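Local structure of hyaluronidase (Thermobaculum terrenum, 5DIY) at residues E139-F144 with L174-I179; R151-S154 with T158-I161; A273-L276 with Q281-P284; T294-D299 with S366-E371; M304-Q309 with Q355-R360. The protein probably removes O-linked N-acetylglucosamine from modified proteins, as a family 84 glycoside hydrolase. All blocks are in the same frame, centred on the assembly; numbering follows the deposited sequence.

The five contacts lie along an elongated chain made of a (beta/alpha)8 barrel and a helical part that follows it. Interactions 1 and 2 share helix 137-153 on the barrel wall, their centres 20 Å apart. Interaction 1 is the nearer to the sugar-binding site: the side chain of Y176 is about 9 Å from that of D119 and about 11 Å from the bound N-acetylglucosamine. Interaction 3 marks the exit from the last barrel helix, and its centre is 21 Å from that of interaction 4. Interactions 4 and 5, with centres 13 Å apart, meet through M304, whose CE lies 3.9 Å from F368 CZ. Interactions 2 to 5 lie away from the annotated sites.

Interaction 1 of 5, residues E139-F144 with L174-I179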
# COMPACT_ATOMS: atom_id res chain seq x y z
N GLU C 139 2.34 3.63 30.60
CA GLU C 139 2.14 2.96 31.89
C GLU C 139 0.74 2.36 31.97
O GLU C 139 0.57 1.23 32.44
CB GLU C 139 2.34 3.94 33.07
CG GLU C 139 3.77 4.02 33.57
CD GLU C 139 3.97 5.05 34.68
OE1 GLU C 139 5.13 5.46 34.90
OE2 GLU C 139 2.98 5.46 35.34
N ALA C 140 -0.25 3.12 31.51
CA ALA C 140 -1.64 2.67 31.51
C ALA C 140 -1.78 1.42 30.64
O ALA C 140 -2.29 0.40 31.09
CB ALA C 140 -2.56 3.77 31.00
N GLN C 141 -1.28 1.52 29.41
CA GLN C 141 -1.30 0.42 28.44
C GLN C 141 -0.57 -0.83 28.94
O GLN C 141 -1.09 -1.94 28.83
CB GLN C 141 -0.69 0.86 27.11
CG GLN C 141 -1.58 1.84 26.35
CD GLN C 141 -0.93 2.39 25.10
OE1 GLN C 141 0.26 2.22 24.86
NE2 GLN C 141 -1.73 3.06 24.27
N ALA C 142 0.63 -0.64 29.48
CA ALA C 142 1.42 -1.75 30.01
C ALA C 142 0.68 -2.49 31.13
O ALA C 142 0.64 -3.72 31.14
CB ALA C 142 2.78 -1.26 30.50
N ASP C 143 0.09 -1.72 32.05
CA ASP C 143 -0.69 -2.29 33.15
C ASP C 143 -1.96 -2.99 32.67
O ASP C 143 -2.31 -4.06 33.17
CB ASP C 143 -1.05 -1.20 34.18
CG ASP C 143 -1.94 -1.73 35.30
OD1 ASP C 143 -1.60 -2.79 35.86
OD2 ASP C 143 -2.98 -1.10 35.58
N PHE C 144 -2.65 -2.38 31.71
CA PHE C 144 -3.83 -3.01 31.12
C PHE C 144 -3.47 -4.34 30.45
O PHE C 144 -4.12 -5.36 30.70
CB PHE C 144 -4.49 -2.08 30.11
CG PHE C 144 -5.76 -2.62 29.54
CD1 PHE C 144 -6.93 -2.60 30.29
CD2 PHE C 144 -5.80 -3.17 28.26
CE1 PHE C 144 -8.11 -3.10 29.78
CE2 PHE C 144 -6.98 -3.67 27.74
CZ PHE C 144 -8.14 -3.64 28.50
N LEU C 174 12.08 6.76 21.60
CA LEU C 174 11.08 7.58 22.29
C LEU C 174 10.83 7.03 23.70
O LEU C 174 10.85 5.81 23.90
CB LEU C 174 9.78 7.61 21.49
CG LEU C 174 8.73 8.66 21.84
CD1 LEU C 174 9.18 10.04 21.39
CD2 LEU C 174 7.40 8.29 21.21
N GLU C 175 10.61 7.93 24.65
CA GLU C 175 10.42 7.56 26.06
C GLU C 175 9.28 6.55 26.25
O GLU C 175 9.43 5.56 26.97
CB GLU C 175 10.15 8.81 26.91
CG GLU C 175 9.95 8.56 28.40
CD GLU C 175 9.79 9.84 29.19
OE1 GLU C 175 10.80 10.53 29.41
OE2 GLU C 175 8.65 10.16 29.60
N TYR C 176 8.14 6.83 25.61
CA TYR C 176 7.01 5.91 25.56
C TYR C 176 7.44 4.46 25.24
O TYR C 176 7.05 3.52 25.94
CB TYR C 176 5.97 6.43 24.54
CG TYR C 176 4.90 5.44 24.16
CD1 TYR C 176 5.14 4.48 23.17
CD2 TYR C 176 3.63 5.48 24.75
CE1 TYR C 176 4.17 3.57 22.81
CE2 TYR C 176 2.65 4.57 24.38
CZ TYR C 176 2.93 3.61 23.41
OH TYR C 176 1.98 2.69 23.03
N LEU C 177 8.25 4.29 24.20
CA LEU C 177 8.73 2.96 23.78
C LEU C 177 9.65 2.30 24.82
O LEU C 177 9.59 1.08 25.01
CB LEU C 177 9.48 3.06 22.45
CG LEU C 177 8.63 3.43 21.23
CD1 LEU C 177 9.52 3.79 20.05
CD2 LEU C 177 7.67 2.31 20.88
N ARG C 178 10.50 3.11 25.45
CA ARG C 178 11.38 2.62 26.53
C ARG C 178 10.59 2.19 27.77
O ARG C 178 10.91 1.17 28.38
CB ARG C 178 12.43 3.69 26.89
CG ARG C 178 13.68 3.68 26.01
CD ARG C 178 14.20 5.08 25.69
NE ARG C 178 14.13 5.98 26.85
CZ ARG C 178 14.09 7.32 26.80
NH1 ARG C 178 14.14 7.99 25.65
NH2 ARG C 178 14.01 8.00 27.94
N ILE C 179 9.55 2.95 28.12
CA ILE C 179 8.66 2.58 29.22
C ILE C 179 7.93 1.28 28.89
O ILE C 179 7.79 0.40 29.74
CB ILE C 179 7.62 3.68 29.53
CG1 ILE C 179 8.31 4.95 30.05
CG2 ILE C 179 6.60 3.20 30.56
CD1 ILE C 179 7.48 6.21 29.87
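Q141 and Y176 join two consecutive helices on the outside of the (beta/alpha)8 barrel: helix 137-153, which leads into strand 160-164, and helix 175-183, which follows that strand. The hydroxyl of Y176 gives its proton to OE1 of Q141 in a short bond of 2.6 Å between Y176 OH and Q141 OE1. The donor lies in the carbonyl plane on a lone pair, at a C=O...donor angle of 140°, while amide and phenol ring stand almost perpendicular to each other, their planes 83° apart. Q141 OE1 lies at the ring edge, near its plane.

The tyrosine hydroxyl has a second duty, accepting from the backbone N of T166, and Q141 NE2 bonds to T166 OG1. Two buried polar ends thus satisfy each other and also pin the loop beyond strand 160-164. Glutamine suits the place because one amide can accept and donate at once, and its chain, extended beyond CG, carries that amide out to the hydroxyl of Y176. Y176 likewise leaves its helix with CG anti to the backbone N (chi1 167°), which swings the ring toward Q141. The side chain of Y176 is about 9 Å from that of D119, a sugar-binding residue.

I179 contributes the apolar share. Pointing at the opposite helix, where the CA atoms of E139 and I179 are 7.1 Å apart, its branched side chain meets the aliphatic part of E139, whose carboxylate bonds to the backbone N of S135 instead. The touching atoms are E139 CG and I179 CG2, 4.2 Å apart.

Interaction 2 of 5, residues R151-S154 with T158-I161; sequences RLES and TPQI
The backbone at L152, near the end of helix 137-153, comes within 6.2 Å of that at P159, measured between the CA atoms, because only a few residues join the helix to strand 160-164. This is one of the alpha-to-beta turns of the (beta/alpha)8 barrel, where the chain leaves an outer helix and dives into the next strand of the central sheet. P159 stands just before that strand, with an extended backbone (psi 154°) that passes naturally into it.

The proline ring is the centre of the packing. Its CB atom lies 3.7 Å from CB of L152, and its CG reaches the helix backbone itself, 3.7 Å from the N of E153. The ring edge carrying CG also meets the aliphatic root of the glutamate, where E153 CG and P159 CG are 3.7 Å apart and the two side chains cross at about a right angle. Deeper in, L152 continues past the proline to I161, with 4.3 Å between L152 CD1 and I161 CD1; I100, I103 and L107 of helix 93-108 complete the leucine's surroundings.

No hydrogen bond links the two segments. Strand residues Q160 and I161 spend their backbone bonds on H112, I114 and D189 within the barrel. The packing between the two segments is van der Waals contact, mainly apolar, which depends on shape and burial rather than on bond direction.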
# COMPACT_ATOMS: atom_id res chain seq x y z
N ARG C 151 -5.06 -12.63 33.24
CA ARG C 151 -6.39 -13.24 33.14
C ARG C 151 -6.42 -14.42 32.16
O ARG C 151 -6.95 -15.49 32.49
CB ARG C 151 -7.45 -12.20 32.74
CG ARG C 151 -8.85 -12.75 32.49
CD ARG C 151 -9.46 -13.42 33.72
NE ARG C 151 -9.70 -12.44 34.77
CZ ARG C 151 -10.73 -11.58 34.79
NH1 ARG C 151 -11.65 -11.58 33.82
NH2 ARG C 151 -10.83 -10.72 35.79
N LEU C 152 -5.86 -14.23 30.96
CA LEU C 152 -5.86 -15.28 29.94
C LEU C 152 -5.04 -16.52 30.33
O LEU C 152 -5.40 -17.63 29.96
CB LEU C 152 -5.36 -14.74 28.59
CG LEU C 152 -6.28 -13.75 27.86
CD1 LEU C 152 -5.58 -13.21 26.62
CD2 LEU C 152 -7.62 -14.39 27.49
N GLU C 153 -3.95 -16.32 31.08
CA GLU C 153 -3.16 -17.46 31.60
C GLU C 153 -3.95 -18.33 32.59
O GLU C 153 -3.70 -19.53 32.69
CB GLU C 153 -1.85 -16.98 32.24
CG GLU C 153 -0.82 -16.52 31.22
CD GLU C 153 0.38 -15.80 31.83
OE1 GLU C 153 0.30 -15.33 32.99
OE2 GLU C 153 1.41 -15.70 31.14
N SER C 154 -4.92 -17.72 33.29
CA SER C 154 -5.87 -18.43 34.15
C SER C 154 -7.15 -18.90 33.44
O SER C 154 -8.07 -19.38 34.09
CB SER C 154 -6.25 -17.53 35.33
OG SER C 154 -5.10 -17.01 35.98
N THR C 158 -1.37 -21.49 27.17
CA THR C 158 -0.44 -20.71 26.33
C THR C 158 -1.09 -19.59 25.50
O THR C 158 -1.08 -19.63 24.27
CB THR C 158 0.39 -21.63 25.41
OG1 THR C 158 -0.46 -22.31 24.48
CG2 THR C 158 1.14 -22.65 26.24
N PRO C 159 -1.67 -18.59 26.19
CA PRO C 159 -2.19 -17.43 25.48
C PRO C 159 -1.04 -16.57 24.98
O PRO C 159 0.06 -16.61 25.54
CB PRO C 159 -3.00 -16.70 26.55
CG PRO C 159 -2.31 -17.05 27.82
CD PRO C 159 -1.85 -18.47 27.65
N GLN C 160 -1.30 -15.82 23.91
CA GLN C 160 -0.32 -14.92 23.33
C GLN C 160 -1.00 -13.62 22.97
O GLN C 160 -2.07 -13.64 22.36
CB GLN C 160 0.30 -15.53 22.07
CG GLN C 160 1.33 -16.60 22.36
CD GLN C 160 1.81 -17.31 21.12
OE1 GLN C 160 1.08 -17.43 20.14
NE2 GLN C 160 3.05 -17.79 21.16
N ILE C 161 -0.39 -12.52 23.37
CA ILE C 161 -0.87 -11.20 23.02
C ILE C 161 0.17 -10.54 22.12
O ILE C 161 1.37 -10.57 22.40
CB ILE C 161 -1.15 -10.32 24.26
CG1 ILE C 161 -2.30 -10.91 25.08
CG2 ILE C 161 -1.51 -8.88 23.83
CD1 ILE C 161 -2.46 -10.31 26.46

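Interaction 3 of 5, residues A273-L276 with Q281-P284; sequences AQYL and QYNP
The hydroxyl of Y282 is bonded to the carbonyl O of Y240, and that of Y275, across the contact, to the carbonyl O of D244. Both phenols are thus fixed at their far ends by backbone acceptors in the region between the last two barrel strands, and no hydrogen bond passes between the two tyrosines.

The face of the Y282 ring is laid against the helix. Y275 CB sits 3.7 Å from the ring centroid and only 9° off its normal, a CH-pi contact made almost over the centre. Beyond this carbon, the Y275 ring turns its edge to the same neighbour in an offset edge-to-face pair: the centroids are 5.6 Å apart, the planes are at 81°, and Y275 CD1 comes to 3.8 Å from Y282 CD2. The helix backbone is close too, with Y275 N 3.6 Å from Y282 CD1, and CB of Q274 borders the ring at 4.4 Å from the same CD1. On the opposite face lies the N of P284, 3.9 Å above the plane and toward the rim, so the ring is sandwiched between a helix and its own following chain.

The place is the exit from helix 262-277, which follows the eighth strand of the barrel. N283 next along is the N-cap of helix 284-296, its OD1 bonded to D286 N.

Tyrosine suits the two positions differently: Y282 lays its face over Y275 CB and the helix backbone, Y275 turns its edge, and each OH reaches a backbone carbonyl; the aromatic contact supplies dispersion and the outlying bonds supply direction.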
# COMPACT_ATOMS: atom_id res chain seq x y z
N ALA C 273 6.23 -13.20 0.26
CA ALA C 273 6.40 -14.59 0.73
C ALA C 273 7.73 -15.23 0.31
O ALA C 273 8.34 -15.96 1.09
CB ALA C 273 5.24 -15.46 0.25
N GLN C 274 8.17 -14.96 -0.92
CA GLN C 274 9.48 -15.43 -1.37
C GLN C 274 10.62 -14.79 -0.59
O GLN C 274 11.59 -15.48 -0.25
CB GLN C 274 9.67 -15.22 -2.88
CG GLN C 274 8.79 -16.13 -3.73
CD GLN C 274 9.40 -16.44 -5.08
OE1 GLN C 274 9.53 -17.60 -5.47
NE2 GLN C 274 9.78 -15.40 -5.81
N TYR C 275 10.51 -13.49 -0.30
CA TYR C 275 11.50 -12.81 0.55
C TYR C 275 11.58 -13.47 1.92
O TYR C 275 12.68 -13.77 2.39
CB TYR C 275 11.20 -11.30 0.73
CG TYR C 275 11.96 -10.67 1.87
CD1 TYR C 275 13.28 -10.24 1.72
CD2 TYR C 275 11.38 -10.54 3.14
CE1 TYR C 275 13.99 -9.68 2.77
CE2 TYR C 275 12.07 -9.98 4.20
CZ TYR C 275 13.38 -9.55 4.02
OH TYR C 275 14.06 -8.99 5.07
N LEU C 276 10.43 -13.71 2.55
CA LEU C 276 10.41 -14.35 3.87
C LEU C 276 11.02 -15.75 3.84
O LEU C 276 11.72 -16.13 4.77
CB LEU C 276 8.99 -14.43 4.43
CG LEU C 276 8.23 -13.13 4.70
CD1 LEU C 276 6.77 -13.45 5.00
CD2 LEU C 276 8.86 -12.30 5.81
N GLN C 281 18.69 -14.77 -0.72
CA GLN C 281 18.62 -15.05 -2.17
C GLN C 281 17.46 -14.33 -2.89
O GLN C 281 17.23 -14.58 -4.08
CB GLN C 281 18.56 -16.56 -2.41
CG GLN C 281 19.83 -17.30 -2.01
N TYR C 282 16.75 -13.45 -2.19
CA TYR C 282 15.60 -12.73 -2.77
C TYR C 282 16.02 -11.68 -3.80
O TYR C 282 16.81 -10.80 -3.48
CB TYR C 282 14.78 -12.05 -1.67
CG TYR C 282 13.60 -11.24 -2.18
CD1 TYR C 282 12.51 -11.87 -2.77
CD2 TYR C 282 13.58 -9.85 -2.06
CE1 TYR C 282 11.43 -11.14 -3.24
CE2 TYR C 282 12.50 -9.11 -2.53
CZ TYR C 282 11.43 -9.75 -3.11
OH TYR C 282 10.35 -9.02 -3.57
N ASN C 283 15.50 -11.78 -5.03
CA ASN C 283 15.63 -10.72 -6.04
C ASN C 283 14.22 -10.25 -6.42
O ASN C 283 13.44 -11.06 -6.92
CB ASN C 283 16.39 -11.22 -7.27
CG ASN C 283 16.47 -10.17 -8.38
OD1 ASN C 283 15.46 -9.82 -9.01
ND2 ASN C 283 17.67 -9.68 -8.64
N PRO C 284 13.90 -8.96 -6.21
CA PRO C 284 12.52 -8.50 -6.44
C PRO C 284 12.00 -8.62 -7.88
O PRO C 284 10.82 -8.87 -8.06
CB PRO C 284 12.54 -7.03 -5.97
CG PRO C 284 13.97 -6.63 -6.00
CD PRO C 284 14.77 -7.87 -5.72

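Interaction 4 of 5, residues T294-D299 with S366-E371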
# COMPACT_ATOMS: atom_id res chain seq x y z
N THR C 294 2.95 -17.39 -12.63
CA THR C 294 2.12 -18.29 -11.82
C THR C 294 0.67 -17.80 -11.71
O THR C 294 -0.27 -18.55 -11.99
CB THR C 294 2.67 -18.42 -10.38
OG1 THR C 294 4.01 -18.92 -10.42
CG2 THR C 294 1.81 -19.37 -9.53
N LEU C 295 0.50 -16.55 -11.30
CA LEU C 295 -0.82 -16.00 -11.00
C LEU C 295 -1.61 -15.55 -12.23
O LEU C 295 -2.82 -15.74 -12.28
CB LEU C 295 -0.69 -14.83 -10.01
CG LEU C 295 -0.05 -15.18 -8.66
CD1 LEU C 295 0.45 -13.94 -7.93
CD2 LEU C 295 -1.03 -15.96 -7.78
N LEU C 296 -0.93 -14.97 -13.21
CA LEU C 296 -1.58 -14.37 -14.39
C LEU C 296 -1.27 -15.04 -15.73
O LEU C 296 -1.99 -14.80 -16.69
CB LEU C 296 -1.23 -12.88 -14.48
CG LEU C 296 -1.42 -12.03 -13.22
CD1 LEU C 296 -1.00 -10.59 -13.49
CD2 LEU C 296 -2.86 -12.07 -12.73
N GLY C 297 -0.22 -15.84 -15.81
CA GLY C 297 0.15 -16.56 -17.04
C GLY C 297 1.37 -15.96 -17.72
O GLY C 297 1.49 -14.74 -17.80
N GLU C 298 2.26 -16.83 -18.20
CA GLU C 298 3.44 -16.46 -19.00
C GLU C 298 3.19 -15.44 -20.10
O GLU C 298 3.98 -14.51 -20.28
CB GLU C 298 4.00 -17.70 -19.69
CG GLU C 298 4.86 -18.59 -18.83
CD GLU C 298 5.16 -19.92 -19.50
OE1 GLU C 298 5.37 -19.93 -20.74
OE2 GLU C 298 5.17 -20.94 -18.79
N ASP C 299 2.09 -15.63 -20.83
CA ASP C 299 1.77 -14.80 -21.99
C ASP C 299 1.42 -13.35 -21.66
O ASP C 299 1.36 -12.51 -22.56
CB ASP C 299 0.63 -15.42 -22.81
CG ASP C 299 1.03 -16.71 -23.53
OD1 ASP C 299 2.25 -16.98 -23.69
OD2 ASP C 299 0.12 -17.45 -23.95
N SER C 366 -10.00 -12.61 -15.72
CA SER C 366 -9.89 -13.00 -14.31
C SER C 366 -10.20 -11.86 -13.34
O SER C 366 -10.27 -10.69 -13.71
CB SER C 366 -8.48 -13.53 -14.04
OG SER C 366 -7.53 -12.50 -14.19
N LYS C 367 -10.36 -12.23 -12.07
CA LYS C 367 -10.64 -11.27 -11.01
C LYS C 367 -9.56 -10.19 -10.84
O LYS C 367 -9.87 -9.04 -10.57
CB LYS C 367 -10.86 -11.99 -9.69
CG LYS C 367 -11.27 -11.05 -8.58
CD LYS C 367 -11.70 -11.80 -7.34
CE LYS C 367 -12.34 -10.83 -6.37
NZ LYS C 367 -12.19 -11.31 -4.98
N PHE C 368 -8.29 -10.59 -10.97
CA PHE C 368 -7.18 -9.63 -10.94
C PHE C 368 -7.45 -8.46 -11.88
O PHE C 368 -7.42 -7.29 -11.47
CB PHE C 368 -5.85 -10.33 -11.29
CG PHE C 368 -4.66 -9.40 -11.36
CD1 PHE C 368 -4.33 -8.75 -12.55
CD2 PHE C 368 -3.87 -9.18 -10.24
CE1 PHE C 368 -3.24 -7.89 -12.62
CE2 PHE C 368 -2.77 -8.33 -10.30
CZ PHE C 368 -2.46 -7.67 -11.49
N PHE C 369 -7.76 -8.77 -13.14
CA PHE C 369 -7.99 -7.71 -14.16
C PHE C 369 -9.30 -6.95 -13.99
O PHE C 369 -9.39 -5.80 -14.42
CB PHE C 369 -7.82 -8.26 -15.58
CG PHE C 369 -6.42 -8.70 -15.86
CD1 PHE C 369 -5.40 -7.77 -15.97
CD2 PHE C 369 -6.10 -10.05 -15.93
CE1 PHE C 369 -4.09 -8.17 -16.19
CE2 PHE C 369 -4.79 -10.46 -16.15
CZ PHE C 369 -3.78 -9.51 -16.28
N TRP C 370 -10.29 -7.55 -13.32
CA TRP C 370 -11.46 -6.81 -12.84
C TRP C 370 -11.07 -5.78 -11.76
O TRP C 370 -11.55 -4.65 -11.79
CB TRP C 370 -12.54 -7.76 -12.28
CG TRP C 370 -13.76 -7.04 -11.80
CD1 TRP C 370 -14.85 -6.69 -12.55
CD2 TRP C 370 -14.02 -6.57 -10.47
NE1 TRP C 370 -15.77 -6.03 -11.77
CE2 TRP C 370 -15.29 -5.94 -10.49
CE3 TRP C 370 -13.30 -6.62 -9.27
CZ2 TRP C 370 -15.87 -5.37 -9.34
CZ3 TRP C 370 -13.87 -6.04 -8.12
CH2 TRP C 370 -15.14 -5.43 -8.17
N GLU C 371 -10.21 -6.17 -10.82
CA GLU C 371 -9.80 -5.25 -9.74
C GLU C 371 -8.98 -4.05 -10.25
O GLU C 371 -9.20 -2.92 -9.82
CB GLU C 371 -9.04 -5.98 -8.63
CG GLU C 371 -9.95 -6.74 -7.68
CD GLU C 371 -9.21 -7.51 -6.61
OE1 GLU C 371 -7.97 -7.37 -6.50
OE2 GLU C 371 -9.87 -8.29 -5.89
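The ring of F368 carries L296 on one face, with CD2 of the leucine 3.5 Å above the plane and displaced toward the rim. At the edge of that ring, in its plane, lies CG of F369. The F369 ring in turn has CD1 of F368 over the centre of one face, 3.6 Å above it, so the two consecutive phenylalanines also pack on each other, the edge of one against the face of the other.

L296 meets F368 with both branches. Its CD2 makes the CH-pi contact, 3.8 Å from the ring centroid and 25° off the normal, close to F368 CG; its CD1 reaches farther along the ring, 3.6 Å from CE1 of F368. The same CD1 also approaches F369, at 4.1 Å from CZ. A forked side chain is well chosen here, since its two methyls can spread over one ring and still touch the next. F368 meets it because its CG stands anti to the backbone N (chi1 176°), whereas F369 turns the other way and brings only the far end of its ring to the leucine.

Just after L296, G297, with positive phi (106°), follows the end of helix 284-296.

The contact is plain hydrophobic packing between the end of helix 284-296 and the short helix 367-371. Helix 301-308 closes in through M304, which touches L296, F368 and F369 alike, while F368 also rests on E263 of helix 262-277 and F369 on L361 of helix 340-362.

Interaction 5 of 5, residues M304-Q309 with Q355-R360; sequences MEKFYQ and QTTYSR
T357 packs against K306 and F307 with both arms of its branched side chain. The hydroxyl oxygen lies among aliphatic carbons of the lysine, T357 OG1 being 3.3 Å from K306 CB, and the two side chains cross at about a right angle. The methyl arm turns to the next residue, where T357 CG2 is 3.8 Å from CB of F307. A small side chain suits so close an approach: the CA atoms of F307 and T357 are 6.6 Å apart.

The hydrogen bonds run within each segment or to outside partners rather than across. T357 OG1 bonds to the carbonyl O of S353 one turn back in its own helix, which satisfies the hydroxyl although it faces carbon across the contact. K306 starts toward T357 but bends at its second torsion (chi2 74°), and its ammonium ends away from the threonine: K306 NZ donates to Q309 OE1 at 2.9 Å, tilted 16° from the carbonyl plane.

The helices come after the barrel strands in the chain, consistent with the helical region that follows the barrel in family 84 relatives; helix 301-308 packs against the long helix 340-362.

Among charged groups, K306 NZ forms a salt bridge with E350, also on helix 340-362, so the lysine ties the helices at its tip as well as at its root.

Aromatic packing comes from F307, whose CG is anti to the backbone N. F307 touches the threonine through CB; its ring leads away from T357 to meet Y379 of helix 373-398 edge-to-face, and it also touches L361.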
# COMPACT_ATOMS: atom_id res chain seq x y z
N MET C 304 2.66 -7.12 -18.60
CA MET C 304 2.65 -6.72 -17.19
C MET C 304 3.89 -5.90 -16.86
O MET C 304 3.78 -4.86 -16.22
CB MET C 304 2.52 -7.93 -16.25
CG MET C 304 1.09 -8.48 -16.15
SD MET C 304 -0.13 -7.29 -15.58
CE MET C 304 0.47 -6.96 -13.92
N GLU C 305 5.06 -6.36 -17.30
CA GLU C 305 6.31 -5.59 -17.17
C GLU C 305 6.10 -4.14 -17.63
O GLU C 305 6.41 -3.20 -16.90
CB GLU C 305 7.44 -6.24 -17.97
CG GLU C 305 8.03 -7.51 -17.36
CD GLU C 305 9.10 -7.24 -16.30
OE1 GLU C 305 9.24 -6.10 -15.81
OE2 GLU C 305 9.82 -8.20 -15.94
N LYS C 306 5.53 -3.98 -18.83
CA LYS C 306 5.32 -2.65 -19.40
C LYS C 306 4.32 -1.81 -18.62
O LYS C 306 4.55 -0.64 -18.38
CB LYS C 306 4.85 -2.75 -20.86
CG LYS C 306 4.94 -1.44 -21.62
CD LYS C 306 6.39 -1.12 -21.94
CE LYS C 306 6.60 0.34 -22.22
NZ LYS C 306 8.06 0.65 -22.24
N PHE C 307 3.20 -2.43 -18.25
CA PHE C 307 2.15 -1.75 -17.51
C PHE C 307 2.65 -1.34 -16.11
O PHE C 307 2.27 -0.27 -15.61
CB PHE C 307 0.91 -2.66 -17.41
CG PHE C 307 -0.22 -2.07 -16.62
CD1 PHE C 307 -0.93 -0.98 -17.11
CD2 PHE C 307 -0.60 -2.64 -15.41
CE1 PHE C 307 -1.98 -0.43 -16.39
CE2 PHE C 307 -1.67 -2.10 -14.68
CZ PHE C 307 -2.35 -1.00 -15.17
N TYR C 308 3.50 -2.18 -15.51
CA TYR C 308 4.06 -1.89 -14.18
C TYR C 308 4.94 -0.63 -14.18
O TYR C 308 5.00 0.06 -13.17
CB TYR C 308 4.81 -3.09 -13.57
CG TYR C 308 5.50 -2.70 -12.27
CD1 TYR C 308 4.75 -2.18 -11.21
CD2 TYR C 308 6.88 -2.78 -12.12
CE1 TYR C 308 5.36 -1.75 -10.03
CE2 TYR C 308 7.50 -2.36 -10.94
CZ TYR C 308 6.73 -1.86 -9.90
OH TYR C 308 7.32 -1.44 -8.73
N GLN C 309 5.59 -0.31 -15.30
CA GLN C 309 6.38 0.93 -15.40
C GLN C 309 5.59 2.22 -15.11
O GLN C 309 6.17 3.20 -14.66
CB GLN C 309 7.05 1.04 -16.77
CG GLN C 309 8.14 0.03 -17.02
CD GLN C 309 8.72 0.13 -18.43
OE1 GLN C 309 8.10 0.71 -19.33
NE2 GLN C 309 9.91 -0.43 -18.62
N GLN C 355 -0.24 0.62 -26.34
CA GLN C 355 -1.46 0.08 -26.97
C GLN C 355 -1.50 -1.44 -26.95
O GLN C 355 -2.53 -2.02 -26.59
CB GLN C 355 -1.60 0.58 -28.42
CG GLN C 355 -1.93 2.06 -28.51
CD GLN C 355 -1.84 2.62 -29.92
OE1 GLN C 355 -1.23 2.04 -30.81
NE2 GLN C 355 -2.47 3.77 -30.12
N THR C 356 -0.39 -2.06 -27.34
CA THR C 356 -0.22 -3.51 -27.30
C THR C 356 -0.41 -4.06 -25.89
O THR C 356 -1.08 -5.07 -25.69
CB THR C 356 1.20 -3.89 -27.80
OG1 THR C 356 1.34 -3.51 -29.17
CG2 THR C 356 1.48 -5.39 -27.66
N THR C 357 0.21 -3.37 -24.92
CA THR C 357 0.11 -3.72 -23.51
C THR C 357 -1.33 -3.66 -23.02
O THR C 357 -1.80 -4.62 -22.40
CB THR C 357 0.99 -2.79 -22.66
OG1 THR C 357 2.36 -3.00 -23.01
CG2 THR C 357 0.81 -3.06 -21.16
N TYR C 358 -2.01 -2.55 -23.28
CA TYR C 358 -3.40 -2.43 -22.87
C TYR C 358 -4.25 -3.52 -23.51
O TYR C 358 -4.99 -4.21 -22.81
CB TYR C 358 -3.99 -1.06 -23.24
CG TYR C 358 -5.48 -1.02 -23.06
CD1 TYR C 358 -6.04 -0.79 -21.80
CD2 TYR C 358 -6.35 -1.27 -24.13
CE1 TYR C 358 -7.41 -0.77 -21.62
CE2 TYR C 358 -7.73 -1.26 -23.96
CZ TYR C 358 -8.25 -1.01 -22.70
OH TYR C 358 -9.60 -0.99 -22.52
N SER C 359 -4.15 -3.65 -24.83
CA SER C 359 -4.97 -4.63 -25.57
C SER C 359 -4.81 -6.05 -25.03
O SER C 359 -5.81 -6.75 -24.85
CB SER C 359 -4.63 -4.57 -27.07
OG SER C 359 -5.14 -3.37 -27.64
N ARG C 360 -3.57 -6.45 -24.78
CA ARG C 360 -3.24 -7.75 -24.18
C ARG C 360 -3.94 -7.96 -22.83
O ARG C 360 -4.66 -8.96 -22.65
CB ARG C 360 -1.72 -7.86 -24.01
CG ARG C 360 -1.19 -9.05 -23.22
CD ARG C 360 -1.42 -10.38 -23.91
NE ARG C 360 -0.65 -10.51 -25.15
CZ ARG C 360 -0.45 -11.65 -25.82
NH1 ARG C 360 -0.94 -12.81 -25.38
NH2 ARG C 360 0.26 -11.62 -26.94